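PDB 4INQ: oxysterol-binding protein homolog 3 from Saccharomyces cerevisiae, which carries lipids between membranes through the cytosol, coupled to phosphoinositides, in the hydrophobic pocket of its OSBP-related domain. Local coordinates for residues I69-L74 / P119-L124. Residues are numbered along the deposited sequence; the frame is centred on the assembly and turned at random.
Sequences ISILQL and PFNPLL. With PIF ((2R)-3-{[(S)-hydroxy{[(1R,2R,3R,4R,5S,6R)-2,3,5,6-tetrahydroxy-4-(phosphonooxy)cyclohexyl]oxy}phosphoryl]oxy}propane-1,2-diyl dioctanoate), chain B.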
loop_
_atom_site.group_PDB
_atom_site.type_symbol
_atom_site.label_atom_id
_atom_site.label_comp_id
_atom_site.label_asym_id
_atom_site.label_seq_id
_atom_site.Cartn_x
_atom_site.Cartn_y
_atom_site.Cartn_z
ATOM N N ILE A 69 2.725 -2.577 11.124
ATOM C CA ILE A 69 1.509 -2.476 10.299
ATOM C C ILE A 69 1.461 -3.694 9.378
ATOM O O ILE A 69 2.495 -4.308 9.102
ATOM C CB ILE A 69 1.446 -1.216 9.388
ATOM C CG1 ILE A 69 2.520 -1.296 8.295
ATOM C CG2 ILE A 69 1.583 0.062 10.216
ATOM C CD1 ILE A 69 2.297 -0.290 7.138
ATOM N N SER A 70 0.267 -4.046 8.903
ATOM C CA SER A 70 0.120 -5.185 8.002
ATOM C C SER A 70 0.282 -4.713 6.560
ATOM O O SER A 70 0.370 -3.510 6.305
ATOM C CB SER A 70 -1.263 -5.820 8.162
ATOM O OG SER A 70 -2.258 -5.029 7.524
ATOM N N ILE A 71 0.315 -5.657 5.620
ATOM C CA ILE A 71 0.443 -5.324 4.198
ATOM C C ILE A 71 -0.789 -4.561 3.716
ATOM O O ILE A 71 -0.692 -3.697 2.848
ATOM C CB ILE A 71 0.588 -6.594 3.328
ATOM C CG1 ILE A 71 1.945 -7.249 3.571
ATOM C CG2 ILE A 71 0.448 -6.241 1.860
ATOM C CD1 ILE A 71 2.053 -8.622 2.947
ATOM N N LEU A 72 -1.948 -4.897 4.271
ATOM C CA LEU A 72 -3.186 -4.221 3.907
ATOM C C LEU A 72 -3.058 -2.727 4.179
ATOM O O LEU A 72 -3.526 -1.896 3.394
ATOM C CB LEU A 72 -4.354 -4.793 4.714
ATOM C CG LEU A 72 -4.785 -6.207 4.325
ATOM C CD1 LEU A 72 -5.738 -6.747 5.369
ATOM C CD2 LEU A 72 -5.441 -6.194 2.931
ATOM N N GLN A 73 -2.425 -2.401 5.305
ATOM C CA GLN A 73 -2.215 -1.021 5.727
ATOM C C GLN A 73 -1.149 -0.330 4.864
ATOM O O GLN A 73 -1.270 0.852 4.533
ATOM C CB GLN A 73 -1.816 -1.001 7.214
ATOM C CG GLN A 73 -2.965 -1.380 8.154
ATOM C CD GLN A 73 -2.535 -1.556 9.608
ATOM O OE1 GLN A 73 -1.722 -2.426 9.926
ATOM N NE2 GLN A 73 -3.092 -0.738 10.497
ATOM N N LEU A 74 -0.105 -1.070 4.512
ATOM C CA LEU A 74 0.951 -0.532 3.661
ATOM C C LEU A 74 0.372 -0.101 2.306
ATOM O O LEU A 74 0.588 1.024 1.838
ATOM C CB LEU A 74 2.026 -1.589 3.416
ATOM C CG LEU A 74 2.986 -1.228 2.277
ATOM C CD1 LEU A 74 4.032 -0.245 2.772
ATOM C CD2 LEU A 74 3.658 -2.491 1.751
ATOM N N PRO A 119 5.947 -5.239 6.292
ATOM C CA PRO A 119 4.694 -5.240 7.046
ATOM C C PRO A 119 4.398 -6.650 7.532
ATOM O O PRO A 119 5.004 -7.609 7.052
ATOM C CB PRO A 119 3.661 -4.790 6.012
ATOM C CG PRO A 119 4.465 -4.129 4.938
ATOM C CD PRO A 119 5.695 -4.966 4.869
ATOM N N PHE A 120 3.485 -6.785 8.489
ATOM C CA PHE A 120 3.116 -8.120 8.938
ATOM C C PHE A 120 2.301 -8.711 7.796
ATOM O O PHE A 120 1.622 -7.983 7.068
ATOM C CB PHE A 120 2.230 -8.080 10.186
ATOM C CG PHE A 120 2.982 -7.874 11.472
ATOM C CD1 PHE A 120 3.621 -6.668 11.738
ATOM C CD2 PHE A 120 3.027 -8.881 12.425
ATOM C CE1 PHE A 120 4.297 -6.466 12.945
ATOM C CE2 PHE A 120 3.699 -8.689 13.635
ATOM C CZ PHE A 120 4.335 -7.479 13.893
ATOM N N ASN A 121 2.381 -10.021 7.624
ATOM C CA ASN A 121 1.607 -10.670 6.587
ATOM C C ASN A 121 0.211 -10.837 7.167
ATOM O O ASN A 121 0.054 -11.375 8.259
ATOM C CB ASN A 121 2.204 -12.037 6.250
ATOM C CG ASN A 121 2.522 -12.182 4.768
ATOM O OD1 ASN A 121 1.640 -12.036 3.911
ATOM N ND2 ASN A 121 3.784 -12.471 4.459
ATOM N N PRO A 122 -0.818 -10.340 6.466
ATOM C CA PRO A 122 -2.191 -10.465 6.964
ATOM C C PRO A 122 -2.653 -11.908 6.907
ATOM O O PRO A 122 -2.181 -12.681 6.073
ATOM C CB PRO A 122 -2.999 -9.595 5.997
ATOM C CG PRO A 122 -2.000 -8.584 5.524
ATOM C CD PRO A 122 -0.764 -9.423 5.313
ATOM N N LEU A 123 -3.581 -12.264 7.788
ATOM C CA LEU A 123 -4.137 -13.604 7.807
ATOM C C LEU A 123 -5.234 -13.629 6.753
ATOM O O LEU A 123 -5.714 -12.582 6.330
ATOM C CB LEU A 123 -4.745 -13.904 9.172
ATOM C CG LEU A 123 -3.798 -13.756 10.358
ATOM C CD1 LEU A 123 -4.519 -14.194 11.622
ATOM C CD2 LEU A 123 -2.527 -14.601 10.120
ATOM N N LEU A 124 -5.627 -14.816 6.317
ATOM C CA LEU A 124 -6.689 -14.917 5.330
ATOM C C LEU A 124 -7.965 -14.360 5.954
ATOM O O LEU A 124 -8.313 -14.719 7.079
ATOM C CB LEU A 124 -6.905 -16.374 4.937
ATOM C CG LEU A 124 -8.005 -16.596 3.901
ATOM C CD1 LEU A 124 -7.721 -15.760 2.657
ATOM C CD2 LEU A 124 -8.075 -18.072 3.564
HETATM C C1 PIF B . 4.177 -15.952 7.359
HETATM O O1 PIF B . 4.648 -14.639 7.051
HETATM P P1 PIF B . 6.192 -14.164 7.100
HETATM C C2 PIF B . 4.800 -17.019 6.391
HETATM O O2 PIF B . 4.436 -16.705 5.030
HETATM C C3 PIF B . 4.250 -18.434 6.787
HETATM O O3 PIF B . 4.791 -19.442 5.928
HETATM C C4 PIF B . 2.702 -18.466 6.701
HETATM O O4 PIF B . 2.203 -19.738 7.108
HETATM P P4 PIF B . 1.960 -21.002 6.162
HETATM C C5 PIF B . 2.097 -17.394 7.610
HETATM O O5 PIF B . 0.684 -17.433 7.508
HETATM C C6 PIF B . 2.619 -15.991 7.242
HETATM O O6 PIF B . 2.017 -15.042 8.105
HETATM C C7 PIF B . 7.753 -14.296 4.845
HETATM C C8 PIF B . 7.788 -13.700 3.394
HETATM C C9 PIF B . 7.508 -12.188 3.341
HETATM C C10 PIF B . 6.622 -10.786 1.630
HETATM C C11 PIF B . 7.065 -9.307 1.540
HETATM O O11 PIF B . 7.098 -15.050 7.852
HETATM C C12 PIF B . 5.912 -8.379 1.147
HETATM O O12 PIF B . 6.159 -12.680 7.725
HETATM C C13 PIF B . 6.398 -6.938 0.939
HETATM O O13 PIF B . 6.611 -13.833 5.563
HETATM C C14 PIF B . 5.279 -6.046 0.378
HETATM O O14 PIF B . 9.110 -14.079 2.810
HETATM C C15 PIF B . 5.844 -4.785 -0.290
HETATM O O15 PIF B . 7.556 -11.751 1.969
HETATM C C16 PIF B . 4.983 -4.308 -1.474
HETATM O O16 PIF B . 5.446 -11.099 1.394
HETATM C C17 PIF B . 5.811 -4.123 -2.762
HETATM O O17 PIF B . 8.412 -14.783 0.754
HETATM C C18 PIF B . 9.295 -14.286 1.450
HETATM C C19 PIF B . 10.600 -13.887 0.774
HETATM C C20 PIF B . 10.476 -12.514 0.115
HETATM C C21 PIF B . 11.412 -11.486 0.775
HETATM C C22 PIF B . 11.122 -10.166 0.414
HETATM C C23 PIF B . 11.021 -9.087 1.310
HETATM C C24 PIF B . 10.676 -7.766 0.967
HETATM C C25 PIF B . 10.843 -6.933 2.083
HETATM O O41 PIF B . 0.561 -21.652 6.557
HETATM O O42 PIF B . 3.115 -21.943 6.306
HETATM O O43 PIF B . 1.759 -20.450 4.641
#
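Pro119 lays its ring against the turn that leads into helix 71-76: Pro119 CB sits 3.4 Å from Ser70 C and also meets Ile71 CG1, while CG packs on Leu74 CD2 at 3.7 Å. That same Leu74 methyl touches an acyl carbon of the bound phosphatidylinositol 4-phosphate, C15, at 3.8 Å, so the proline backs a residue of the lipid pocket. Phe120 then pairs with Ser70 in one parallel bridge. Its N hydrogen-bonds to Ile69 O at 2.7 Å, and its O takes a weak bond from Ile71 N; Ile69 O also lies at the edge of the phenyl ring, in its plane. Across from it, Ser70 and Gln73 close a capping box at the helix start, Ser70 N meeting a lone pair of Gln73 OE1 within the plane of its amide; Ser70 OG shares a hydrogen bond with the hydroxyl of Ser321 and takes a weak one from Gln73 N. Asn121 runs alongside Ile71, its OD1 3.6 Å from CD1, while ND2 gives the lipid's O13 a weak bond of 3.3 Å. An alanine here would remove that donor and is likely to leave O13 without this partner and the end of Ile71 less covered. Pro122 presses its ring against the helix start, CD on Ile71 CB at 3.7 Å and CG on Leu72 CG. With CG1 anti to its carbonyl carbon (chi1 -70°), Ile71 extends between the two prolines, crossing each nearly at a right angle. Phe151 of strand 150-157 touches Ile71, Leu72 and Pro122, Phe128 of strand 127-132 meets Leu72, and helix 325-331 covers Ser70 and Phe120 through Ile327.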